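Local coordinates for DUF1955 domain-containing protein (Sulfolobus tokodaii, PDB 1WY6) that is of unknown function but folds as an all-helical repeat protein of a hyperthermophilic archaeon, at residues N88-E92 against H93-A97; Q104-R107 against D108-E111; E111-G114 against R115-L118; I127-A130 against I131-L135; L148-A151 against C152-G155. All blocks are in the same frame, centred on the assembly; numbering follows the deposited sequence.

Contact 1. Residues N88-E92 against H93-A97; sequences NTLNE and HVNKA
Asn91 reaches over the first turn of helix 92-103 as its N-cap, its side chain crossing that of Val94 at about a right angle. With CG held between the backbone N and the carbonyl carbon (chi1 61°), the amide folds back on the helix start, and OD1 accepts from Val94 N at 2.7 Å. The N-H points well at the oxygen (165°), although the donor sits tilted from the amide carbonyl plane. Asn95 N and Lys96 N then bond to Asn91 O and Glu92 O, opening the regular helical pattern. Without OD1, as with an alanine here, Val94 N is likely to be left lacking its capping acceptor and the first turn freer to fray. Glu92 runs alongside His93, pointing the same way, and lays CG over one face of the imidazole, 4.1 Å from the ring centroid, a CH-pi contact. The ring's NE2 is hydrogen-bonded to Asp63 on helix 55-65. Leu90 also crosses Val94 at about a right angle, CD1 meeting CG1 at 3.8 Å. Out at the surface, the extended chains of Glu92 and Lys96 lie side by side; a water donates to Glu92 OE2 at 3.0 Å and weakly accepts from Lys96 NZ.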
loop_
_atom_site.group_PDB
_atom_site.type_symbol
_atom_site.label_atom_id
_atom_site.label_comp_id
_atom_site.label_asym_id
_atom_site.label_seq_id
_atom_site.Cartn_x
_atom_site.Cartn_y
_atom_site.Cartn_z
ATOM N N ASN A 88 1.745 -10.365 4.498
ATOM C CA ASN A 88 2.944 -10.968 3.920
ATOM C C ASN A 88 2.696 -11.253 2.453
ATOM O O ASN A 88 3.074 -12.299 1.935
ATOM C CB ASN A 88 3.304 -12.272 4.634
ATOM C CG ASN A 88 4.692 -12.763 4.273
ATOM O OD1 ASN A 88 5.673 -12.025 4.385
ATOM N ND2 ASN A 88 4.784 -14.018 3.845
ATOM N N THR A 89 2.046 -10.312 1.783
ATOM C CA THR A 89 1.736 -10.477 0.377
ATOM C C THR A 89 2.054 -9.224 -0.427
ATOM O O THR A 89 1.769 -8.106 -0.008
ATOM C CB THR A 89 0.239 -10.829 0.181
ATOM O OG1 THR A 89 0.013 -11.204 -1.181
ATOM C CG2 THR A 89 -0.650 -9.632 0.533
ATOM N N LEU A 90 2.661 -9.431 -1.584
ATOM C CA LEU A 90 3.010 -8.349 -2.482
ATOM C C LEU A 90 1.981 -8.411 -3.609
ATOM O O LEU A 90 1.616 -9.500 -4.056
ATOM C CB LEU A 90 4.418 -8.574 -3.032
ATOM C CG LEU A 90 5.033 -7.519 -3.948
ATOM C CD1 LEU A 90 5.057 -6.174 -3.245
ATOM C CD2 LEU A 90 6.442 -7.945 -4.333
ATOM N N ASN A 91 1.494 -7.254 -4.047
ATOM C CA ASN A 91 0.512 -7.194 -5.127
ATOM C C ASN A 91 0.612 -5.835 -5.815
ATOM O O ASN A 91 1.365 -4.969 -5.372
ATOM C CB ASN A 91 -0.902 -7.399 -4.578
ATOM C CG ASN A 91 -1.289 -6.338 -3.584
ATOM O OD1 ASN A 91 -1.117 -5.149 -3.844
ATOM N ND2 ASN A 91 -1.814 -6.754 -2.435
ATOM N N GLU A 92 -0.157 -5.643 -6.883
ATOM C CA GLU A 92 -0.107 -4.392 -7.631
ATOM C C GLU A 92 -0.421 -3.156 -6.791
ATOM O O GLU A 92 0.127 -2.084 -7.050
ATOM C CB GLU A 92 -1.057 -4.447 -8.831
ATOM C CG GLU A 92 -2.520 -4.506 -8.447
ATOM C CD GLU A 92 -3.445 -4.488 -9.650
ATOM O OE1 GLU A 92 -4.677 -4.579 -9.446
ATOM O OE2 GLU A 92 -2.942 -4.382 -10.794
ATOM N N HIS A 93 -1.311 -3.299 -5.808
ATOM C CA HIS A 93 -1.674 -2.183 -4.942
ATOM C C HIS A 93 -0.459 -1.790 -4.118
ATOM O O HIS A 93 -0.111 -0.614 -4.039
ATOM C CB HIS A 93 -2.841 -2.561 -4.014
ATOM C CG HIS A 93 -4.071 -3.003 -4.746
ATOM N ND1 HIS A 93 -4.604 -2.292 -5.798
ATOM C CD2 HIS A 93 -4.853 -4.099 -4.598
ATOM C CE1 HIS A 93 -5.659 -2.931 -6.272
ATOM N NE2 HIS A 93 -5.832 -4.031 -5.561
ATOM N N VAL A 94 0.189 -2.779 -3.513
ATOM C CA VAL A 94 1.375 -2.518 -2.710
ATOM C C VAL A 94 2.473 -1.856 -3.533
ATOM O O VAL A 94 3.062 -0.875 -3.099
ATOM C CB VAL A 94 1.961 -3.809 -2.095
ATOM C CG1 VAL A 94 3.255 -3.477 -1.342
ATOM C CG2 VAL A 94 0.947 -4.447 -1.154
ATOM N N ASN A 95 2.744 -2.391 -4.721
ATOM C CA ASN A 95 3.790 -1.830 -5.569
ATOM C C ASN A 95 3.484 -0.395 -5.977
ATOM O O ASN A 95 4.347 0.476 -5.862
ATOM C CB ASN A 95 4.009 -2.696 -6.816
ATOM C CG ASN A 95 4.604 -4.054 -6.487
ATOM O OD1 ASN A 95 5.382 -4.188 -5.539
ATOM N ND2 ASN A 95 4.261 -5.065 -7.281
ATOM N N LYS A 96 2.265 -0.140 -6.446
ATOM C CA LYS A 96 1.892 1.216 -6.841
ATOM C C LYS A 96 2.049 2.179 -5.661
ATOM O O LYS A 96 2.507 3.299 -5.841
ATOM C CB LYS A 96 0.450 1.265 -7.351
ATOM C CG LYS A 96 0.239 0.566 -8.682
ATOM C CD LYS A 96 -1.233 0.554 -9.070
ATOM C CE LYS A 96 -1.465 -0.248 -10.346
ATOM N NZ LYS A 96 -2.910 -0.263 -10.726
ATOM N N ALA A 97 1.674 1.731 -4.461
ATOM C CA ALA A 97 1.788 2.546 -3.244
ATOM C C ALA A 97 3.260 2.868 -2.984
ATOM O O ALA A 97 3.606 3.977 -2.581
ATOM C CB ALA A 97 1.208 1.801 -2.057
HETATM O O HOH W 1 -1.958 -2.432 -12.868
#

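Contact 2. Residues Q104-R107 against D108-E111; sequences QGKR and DKLE
Arg107 and Glu111, one helical turn apart, form a salt bridge with NE and OE1 2.9 Å apart. It is a bond of charges rather than of aimed hydrogens: OE1 lies over one face of the guanidinium, well out of its plane, and the planes of carboxylate and guanidinium stand 82° apart. Arg107 arrives here with CG anti to its backbone N (chi1 172°) and a chain extended as far as NE, while the Glu111 chain, also extended, carries OE1 to that face. The same carboxylate bridges onward through OE2 to Arg115, and Arg107 NH2 has a weak, long pairing with Asp140, so the acid is probably stabilised in its charged form despite Asp140 lying close by.

Beneath the charges runs the backbone. Glu111 N bonds to Arg107 O at 2.9 Å, and Leu110 N to Lys106 O at 3.3 Å. Further out, Lys106 brings its CB to 3.6 Å from Asp108 OD1 and 4.0 Å from Lys109 CG, and packs on Leu101 as well. Leu110 lays CG 3.6 Å from Lys106 O and turns into the core against Leu98, Leu101 and Leu135. Gly105 ends helix 92-103 in a Schellman motif and Lys106 takes the N-cap position of helix 107-117, an inverse gamma turn centred on it: this is the short connection between consecutive helices of an alpha-helical repeat protein.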
loop_
_atom_site.group_PDB
_atom_site.type_symbol
_atom_site.label_atom_id
_atom_site.label_comp_id
_atom_site.label_asym_id
_atom_site.label_seq_id
_atom_site.Cartn_x
_atom_site.Cartn_y
_atom_site.Cartn_z
ATOM N N GLN A 104 6.644 10.768 -3.945
ATOM C CA GLN A 104 6.219 11.802 -3.016
ATOM C C GLN A 104 7.422 12.186 -2.162
ATOM O O GLN A 104 7.386 13.158 -1.414
ATOM C CB GLN A 104 5.090 11.284 -2.126
ATOM C CG GLN A 104 3.733 11.221 -2.809
ATOM C CD GLN A 104 2.677 10.554 -1.946
ATOM O OE1 GLN A 104 1.487 10.601 -2.252
ATOM N NE2 GLN A 104 3.112 9.915 -0.866
ATOM N N GLY A 105 8.491 11.407 -2.296
ATOM C CA GLY A 105 9.699 11.659 -1.536
ATOM C C GLY A 105 9.516 11.350 -0.062
ATOM O O GLY A 105 10.184 11.946 0.788
ATOM N N LYS A 106 8.614 10.418 0.245
ATOM C CA LYS A 106 8.358 10.042 1.631
ATOM C C LYS A 106 9.327 8.967 2.100
ATOM O O LYS A 106 8.943 7.832 2.398
ATOM C CB LYS A 106 6.910 9.575 1.798
ATOM C CG LYS A 106 5.904 10.709 1.682
ATOM C CD LYS A 106 4.476 10.233 1.877
ATOM C CE LYS A 106 3.496 11.395 1.704
ATOM N NZ LYS A 106 3.634 12.426 2.761
ATOM N N ARG A 107 10.592 9.357 2.152
ATOM C CA ARG A 107 11.691 8.500 2.568
ATOM C C ARG A 107 11.461 8.008 3.985
ATOM O O ARG A 107 11.805 6.877 4.327
ATOM C CB ARG A 107 12.997 9.293 2.495
ATOM C CG ARG A 107 14.223 8.600 3.081
ATOM C CD ARG A 107 15.443 9.503 2.924
ATOM N NE ARG A 107 16.670 8.940 3.481
ATOM C CZ ARG A 107 17.222 7.802 3.077
ATOM N NH1 ARG A 107 16.648 7.096 2.111
ATOM N NH2 ARG A 107 18.355 7.381 3.623
ATOM N N ASP A 108 10.874 8.876 4.802
ATOM C CA ASP A 108 10.579 8.562 6.193
ATOM C C ASP A 108 9.667 7.345 6.314
ATOM O O ASP A 108 9.940 6.446 7.098
ATOM C CB ASP A 108 9.940 9.781 6.881
ATOM C CG ASP A 108 8.621 10.203 6.241
ATOM O OD1 ASP A 108 8.476 10.073 5.008
ATOM O OD2 ASP A 108 7.733 10.689 6.973
ATOM N N LYS A 109 8.588 7.322 5.535
ATOM C CA LYS A 109 7.642 6.206 5.562
ATOM C C LYS A 109 8.315 4.915 5.084
ATOM O O LYS A 109 8.170 3.866 5.706
ATOM C CB LYS A 109 6.422 6.535 4.691
ATOM C CG LYS A 109 5.658 7.788 5.146
ATOM C CD LYS A 109 5.099 7.607 6.561
ATOM C CE LYS A 109 4.639 8.921 7.180
ATOM N NZ LYS A 109 3.505 9.535 6.452
ATOM N N LEU A 110 9.063 4.997 3.988
ATOM C CA LEU A 110 9.777 3.830 3.457
ATOM C C LEU A 110 10.775 3.252 4.471
ATOM O O LEU A 110 10.931 2.032 4.563
ATOM C CB LEU A 110 10.509 4.205 2.161
ATOM C CG LEU A 110 9.594 4.567 0.987
ATOM C CD1 LEU A 110 10.410 5.135 -0.166
ATOM C CD2 LEU A 110 8.821 3.319 0.553
ATOM N N GLU A 111 11.450 4.122 5.225
ATOM C CA GLU A 111 12.417 3.663 6.233
ATOM C C GLU A 111 11.716 2.975 7.401
ATOM O O GLU A 111 12.211 1.980 7.936
ATOM C CB GLU A 111 13.250 4.826 6.766
ATOM C CG GLU A 111 14.118 5.483 5.720
ATOM C CD GLU A 111 15.245 6.281 6.344
ATOM O OE1 GLU A 111 15.873 7.088 5.625
ATOM O OE2 GLU A 111 15.508 6.088 7.556
#

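Contact 3. Residues E111-G114 against R115-L118; sequences EEIG and REIL
Ile117 and Gly114 meet on the buried side of helix 107-117, where Ile117 CG1 comes to 3.0 Å from Gly114 O. A first torsion of 55° tucks that methylene in over the backbone, while CG2 turns back to Ile113, 4.4 Å from its CG2. The two isoleucines thus follow one another along one face of the helix, Ile113 against Val81 and Ile131, Ile117 against Val85, Leu128 and Leu147. This is the interior packing of a helical repeat, helix 107-117 lying on helices 78-86, 125-137 and 141-153. Were Ile117 an alanine, a gap is likely to open between those helices, with Leu128 and Leu147 losing the branch they rest on.

The outer side is held by charge and is looser. Arg115 runs its extended chain back along the helix until NH2 meets Glu111 OE2 at 3.0 Å, a salt bridge with the two flat groups turned 57° apart; OE1 of that carboxylate is engaged by Arg107. Glu111 O lies over one face of the guanidinium, 3.5 Å above its plane, and Glu112 CG sits at its edge, 3.6 Å from NH1. The carboxylate of Glu112 turns elsewhere, to Lys78. At the C-terminal end Ile117 N still bonds to Ile113 O at 3.0 Å, but Leu118 N bonds to Arg115 O and reaches Gly114 O only weakly, at 3.5 Å.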
loop_
_atom_site.group_PDB
_atom_site.type_symbol
_atom_site.label_atom_id
_atom_site.label_comp_id
_atom_site.label_asym_id
_atom_site.label_seq_id
_atom_site.Cartn_x
_atom_site.Cartn_y
_atom_site.Cartn_z
ATOM N N GLU A 111 11.450 4.122 5.225
ATOM C CA GLU A 111 12.417 3.663 6.233
ATOM C C GLU A 111 11.716 2.975 7.401
ATOM O O GLU A 111 12.211 1.980 7.936
ATOM C CB GLU A 111 13.250 4.826 6.766
ATOM C CG GLU A 111 14.118 5.483 5.720
ATOM C CD GLU A 111 15.245 6.281 6.344
ATOM O OE1 GLU A 111 15.873 7.088 5.625
ATOM O OE2 GLU A 111 15.508 6.088 7.556
ATOM N N GLU A 112 10.572 3.515 7.803
ATOM C CA GLU A 112 9.788 2.913 8.878
ATOM C C GLU A 112 9.420 1.473 8.484
ATOM O O GLU A 112 9.590 0.539 9.265
ATOM C CB GLU A 112 8.530 3.753 9.122
ATOM C CG GLU A 112 8.840 5.091 9.783
ATOM C CD GLU A 112 7.737 6.116 9.596
ATOM O OE1 GLU A 112 6.589 5.706 9.323
ATOM O OE2 GLU A 112 8.020 7.332 9.730
ATOM N N ILE A 113 8.926 1.294 7.263
ATOM C CA ILE A 113 8.581 -0.047 6.783
ATOM C C ILE A 113 9.840 -0.923 6.812
ATOM O O ILE A 113 9.802 -2.085 7.225
ATOM C CB ILE A 113 8.057 -0.011 5.330
ATOM C CG1 ILE A 113 6.652 0.589 5.287
ATOM C CG2 ILE A 113 8.049 -1.414 4.746
ATOM C CD1 ILE A 113 5.596 -0.290 5.958
ATOM N N GLY A 114 10.953 -0.350 6.368
ATOM C CA GLY A 114 12.203 -1.083 6.342
ATOM C C GLY A 114 12.624 -1.633 7.692
ATOM O O GLY A 114 13.037 -2.786 7.789
ATOM N N ARG A 115 12.530 -0.810 8.733
ATOM C CA ARG A 115 12.912 -1.233 10.079
ATOM C C ARG A 115 11.949 -2.290 10.597
ATOM O O ARG A 115 12.355 -3.294 11.185
ATOM C CB ARG A 115 12.910 -0.038 11.036
ATOM C CG ARG A 115 13.799 1.102 10.595
ATOM C CD ARG A 115 13.874 2.204 11.654
ATOM N NE ARG A 115 14.359 3.456 11.079
ATOM C CZ ARG A 115 13.574 4.425 10.619
ATOM N NH1 ARG A 115 12.256 4.297 10.673
ATOM N NH2 ARG A 115 14.105 5.522 10.098
ATOM N N GLU A 116 10.665 -2.038 10.373
ATOM C CA GLU A 116 9.594 -2.929 10.794
ATOM C C GLU A 116 9.743 -4.358 10.262
ATOM O O GLU A 116 9.506 -5.323 10.991
ATOM C CB GLU A 116 8.263 -2.335 10.341
ATOM C CG GLU A 116 7.060 -3.228 10.503
ATOM C CD GLU A 116 5.790 -2.525 10.057
ATOM O OE1 GLU A 116 4.726 -3.176 9.997
ATOM O OE2 GLU A 116 5.868 -1.310 9.770
ATOM N N ILE A 117 10.131 -4.502 8.999
ATOM C CA ILE A 117 10.282 -5.838 8.431
ATOM C C ILE A 117 11.554 -6.540 8.919
ATOM O O ILE A 117 11.691 -7.757 8.777
ATOM C CB ILE A 117 10.263 -5.810 6.881
ATOM C CG1 ILE A 117 11.333 -4.856 6.351
ATOM C CG2 ILE A 117 8.881 -5.393 6.387
ATOM C CD1 ILE A 117 11.318 -4.701 4.835
ATOM N N LEU A 118 12.468 -5.778 9.510
ATOM C CA LEU A 118 13.706 -6.348 10.031
ATOM C C LEU A 118 13.621 -6.585 11.537
ATOM O O LEU A 118 13.649 -7.729 11.996
ATOM C CB LEU A 118 14.886 -5.429 9.719
ATOM C CG LEU A 118 15.275 -5.371 8.243
ATOM C CD1 LEU A 118 16.425 -4.394 8.050
ATOM C CD2 LEU A 118 15.659 -6.770 7.771
#

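Contact 4. Residues I127-A130 against I131-L135; sequences ILVA and IANAL
Ile127 and Ile131 both set CG1 anti to the carbonyl carbon (chi1 -69° and -70°), but their second torsions part: Ile127 stretches its CD1 away, whereas Ile131 bends back (chi2 74°), bringing its own CD1 to 3.6 Å from Ile127 CG2. That CD1 is modelled too close to Ile127 O, so its exact place is doubtful. The side chains lie side by side, pointing the same way, one turn apart on helix 125-137 of this helical repeat protein, one side of which is buried. There Ile131 packs on Ile113 and Ile117 of helix 107-117 and on Leu147 of helix 141-153.

Ala132 packs its methyl on Leu148 of helix 141-153, and Ala130 and Ala134 pack on Leu98 of helix 92-103, short side chains consistent with close approach of the neighbouring helices. Successive backbone bonds keep the turns regular, Ala132 N to Leu128 O at 3.0 Å and Ala134 N to Ala130 O at 3.1 Å among them. On the side away from the core, Asn133 lies alongside Val129 and points the same way. Its N bonds to Val129 O at 3.0 Å, while its amide oxygen OD1 rests 3.7 Å from Val129 CG1.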
loop_
_atom_site.group_PDB
_atom_site.type_symbol
_atom_site.label_atom_id
_atom_site.label_comp_id
_atom_site.label_asym_id
_atom_site.label_seq_id
_atom_site.Cartn_x
_atom_site.Cartn_y
_atom_site.Cartn_z
ATOM N N ILE A 127 9.003 -9.335 -0.655
ATOM C CA ILE A 127 8.694 -8.105 0.053
ATOM C C ILE A 127 9.989 -7.382 0.457
ATOM O O ILE A 127 10.113 -6.169 0.263
ATOM C CB ILE A 127 7.785 -8.417 1.276
ATOM C CG1 ILE A 127 6.401 -8.850 0.765
ATOM C CG2 ILE A 127 7.647 -7.189 2.163
ATOM C CD1 ILE A 127 5.497 -9.522 1.796
ATOM N N LEU A 128 10.961 -8.117 0.995
ATOM C CA LEU A 128 12.239 -7.508 1.370
ATOM C C LEU A 128 12.855 -6.842 0.139
ATOM O O LEU A 128 13.414 -5.745 0.222
ATOM C CB LEU A 128 13.214 -8.565 1.895
ATOM C CG LEU A 128 12.907 -9.243 3.229
ATOM C CD1 LEU A 128 13.827 -10.439 3.409
ATOM C CD2 LEU A 128 13.085 -8.251 4.366
ATOM N N VAL A 129 12.745 -7.512 -1.005
ATOM C CA VAL A 129 13.295 -6.976 -2.244
ATOM C C VAL A 129 12.560 -5.719 -2.712
ATOM O O VAL A 129 13.194 -4.755 -3.146
ATOM C CB VAL A 129 13.261 -8.025 -3.375
ATOM C CG1 VAL A 129 13.526 -7.359 -4.710
ATOM C CG2 VAL A 129 14.313 -9.097 -3.117
ATOM N N ALA A 130 11.232 -5.737 -2.627
ATOM C CA ALA A 130 10.416 -4.602 -3.036
ATOM C C ALA A 130 10.800 -3.354 -2.237
ATOM O O ALA A 130 11.116 -2.324 -2.821
ATOM C CB ALA A 130 8.925 -4.924 -2.851
ATOM N N ILE A 131 10.792 -3.455 -0.910
ATOM C CA ILE A 131 11.148 -2.322 -0.048
ATOM C C ILE A 131 12.609 -1.882 -0.208
ATOM O O ILE A 131 12.912 -0.685 -0.188
ATOM C CB ILE A 131 10.882 -2.632 1.461
ATOM C CG1 ILE A 131 9.378 -2.694 1.744
ATOM C CG2 ILE A 131 11.482 -1.537 2.341
ATOM C CD1 ILE A 131 8.689 -3.922 1.235
ATOM N N ALA A 132 13.510 -2.847 -0.360
ATOM C CA ALA A 132 14.929 -2.547 -0.530
ATOM C C ALA A 132 15.152 -1.655 -1.745
ATOM O O ALA A 132 15.838 -0.635 -1.673
ATOM C CB ALA A 132 15.723 -3.845 -0.692
ATOM N N ASN A 133 14.568 -2.059 -2.866
ATOM C CA ASN A 133 14.699 -1.317 -4.102
ATOM C C ASN A 133 13.991 0.043 -4.054
ATOM O O ASN A 133 14.441 1.001 -4.683
ATOM C CB ASN A 133 14.197 -2.187 -5.261
ATOM C CG ASN A 133 15.158 -3.335 -5.581
ATOM O OD1 ASN A 133 14.823 -4.262 -6.317
ATOM N ND2 ASN A 133 16.361 -3.265 -5.031
ATOM N N ALA A 134 12.894 0.138 -3.303
ATOM C CA ALA A 134 12.199 1.416 -3.177
ATOM C C ALA A 134 13.092 2.327 -2.322
ATOM O O ALA A 134 13.260 3.516 -2.608
ATOM C CB ALA A 134 10.845 1.226 -2.505
ATOM N N LEU A 135 13.672 1.758 -1.270
ATOM C CA LEU A 135 14.543 2.525 -0.394
ATOM C C LEU A 135 15.741 3.074 -1.163
ATOM O O LEU A 135 16.078 4.249 -1.045
ATOM C CB LEU A 135 15.027 1.654 0.776
ATOM C CG LEU A 135 14.003 1.431 1.895
ATOM C CD1 LEU A 135 14.470 0.317 2.828
ATOM C CD2 LEU A 135 13.796 2.742 2.667
#

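Contact 5. Residues L148-A151 against C152-G155; sequences LIEA and CKKG
Glu150 and Lys154 approach obliquely over the last turn of helix 141-153. CB of Glu150 leads away from the turn that follows, and CG, anti to the backbone N (chi1 178°), packs on Leu128 of helix 125-137. A bend at the next bond (chi2 64°) swings the carboxylate forward over the following turn, where its oxygens divide between two lysines. OE1 lies 3.8 Å from Lys154 CE and 4.1 Å from its NZ, opposite charges near each other but beyond a salt bridge. OE2 goes to Lys153, meeting the aliphatic CD at 3.8 Å, so the acid touches the chains of both lysines more closely than their ammonium ends.

Below the side chain, Glu150 O accepts from Lys154 N at 2.9 Å, the last regular bond before Gly155, whose positive phi closes the helix in a Schellman motif. Cys152 N bonds to Leu148 O, and Cys152 SG is joined in a disulfide to Cys160. That link ties helix 141-153 to helix 157-164, on which Leu148 and Ala151 also pack through Ala159. On its other flank the turn rests against helix 125-137, with Leu128 under both Glu150 and Lys154.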
loop_
_atom_site.group_PDB
_atom_site.type_symbol
_atom_site.label_atom_id
_atom_site.label_comp_id
_atom_site.label_asym_id
_atom_site.label_seq_id
_atom_site.Cartn_x
_atom_site.Cartn_y
_atom_site.Cartn_z
ATOM N N LEU A 148 18.397 -6.573 1.160
ATOM C CA LEU A 148 18.796 -7.490 0.095
ATOM C C LEU A 148 19.671 -8.598 0.664
ATOM O O LEU A 148 19.657 -9.718 0.167
ATOM C CB LEU A 148 19.548 -6.752 -1.017
ATOM C CG LEU A 148 18.678 -5.918 -1.967
ATOM C CD1 LEU A 148 19.559 -5.249 -3.027
ATOM C CD2 LEU A 148 17.633 -6.811 -2.614
ATOM N N ILE A 149 20.438 -8.282 1.702
ATOM C CA ILE A 149 21.290 -9.278 2.340
ATOM C C ILE A 149 20.378 -10.306 3.005
ATOM O O ILE A 149 20.602 -11.509 2.886
ATOM C CB ILE A 149 22.233 -8.635 3.396
ATOM C CG1 ILE A 149 23.361 -7.878 2.688
ATOM C CG2 ILE A 149 22.806 -9.709 4.312
ATOM C CD1 ILE A 149 24.287 -7.130 3.620
ATOM N N GLU A 150 19.342 -9.823 3.691
ATOM C CA GLU A 150 18.385 -10.710 4.346
ATOM C C GLU A 150 17.624 -11.548 3.318
ATOM O O GLU A 150 17.349 -12.722 3.549
ATOM C CB GLU A 150 17.390 -9.908 5.191
ATOM C CG GLU A 150 16.327 -10.778 5.855
ATOM C CD GLU A 150 16.904 -11.762 6.869
ATOM O OE1 GLU A 150 16.214 -12.753 7.182
ATOM O OE2 GLU A 150 18.035 -11.542 7.361
ATOM N N ALA A 151 17.282 -10.945 2.183
ATOM C CA ALA A 151 16.567 -11.658 1.123
ATOM C C ALA A 151 17.456 -12.761 0.546
ATOM O O ALA A 151 16.983 -13.838 0.193
ATOM C CB ALA A 151 16.165 -10.687 0.017
ATOM N N CYS A 152 18.747 -12.471 0.433
ATOM C CA CYS A 152 19.707 -13.438 -0.085
ATOM C C CYS A 152 19.744 -14.603 0.906
ATOM O O CYS A 152 19.733 -15.776 0.521
ATOM C CB CYS A 152 21.087 -12.766 -0.219
ATOM S SG CYS A 152 22.460 -13.885 -0.655
ATOM N N LYS A 153 19.759 -14.266 2.191
ATOM C CA LYS A 153 19.765 -15.272 3.247
ATOM C C LYS A 153 18.518 -16.152 3.159
ATOM O O LYS A 153 18.589 -17.358 3.387
ATOM C CB LYS A 153 19.816 -14.596 4.614
ATOM C CG LYS A 153 19.797 -15.566 5.782
ATOM C CD LYS A 153 19.950 -14.831 7.099
ATOM C CE LYS A 153 19.976 -15.792 8.275
ATOM N NZ LYS A 153 20.515 -15.126 9.501
ATOM N N LYS A 154 17.380 -15.542 2.828
ATOM C CA LYS A 154 16.124 -16.274 2.701
ATOM C C LYS A 154 16.082 -17.092 1.418
ATOM O O LYS A 154 15.088 -17.763 1.142
ATOM C CB LYS A 154 14.927 -15.319 2.716
ATOM C CG LYS A 154 14.598 -14.719 4.070
ATOM C CD LYS A 154 13.333 -13.877 3.972
ATOM C CE LYS A 154 12.912 -13.363 5.330
ATOM N NZ LYS A 154 12.580 -14.482 6.241
ATOM N N GLY A 155 17.153 -17.017 0.630
ATOM C CA GLY A 155 17.226 -17.779 -0.605
ATOM C C GLY A 155 16.880 -17.065 -1.901
ATOM O O GLY A 155 16.719 -17.713 -2.932
#

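The five contacts follow one another along the chain through the C-terminal half of the helical repeat, and no active site or ligand is known to relate them to. Contact 4 is the hub: its centre lies 10 to 12 Å from those of all the others, and it touches each. Ile127 CD1 packs 3.4 Å from Asn88 C of contact 1, Leu135 CD2 lies 3.5 Å from Leu110 O of contact 2, and Ile131 CG1 meets Ile113 CG2 of contact 3 at 3.5 Å. Leu128 CD1 reaches Glu150 CG of contact 5, also at 3.5 Å. Contacts 2 and 3 share Glu111, whose carboxylate joins their two arginines; contacts 2 and 5 stand farthest apart, centres about 23 Å.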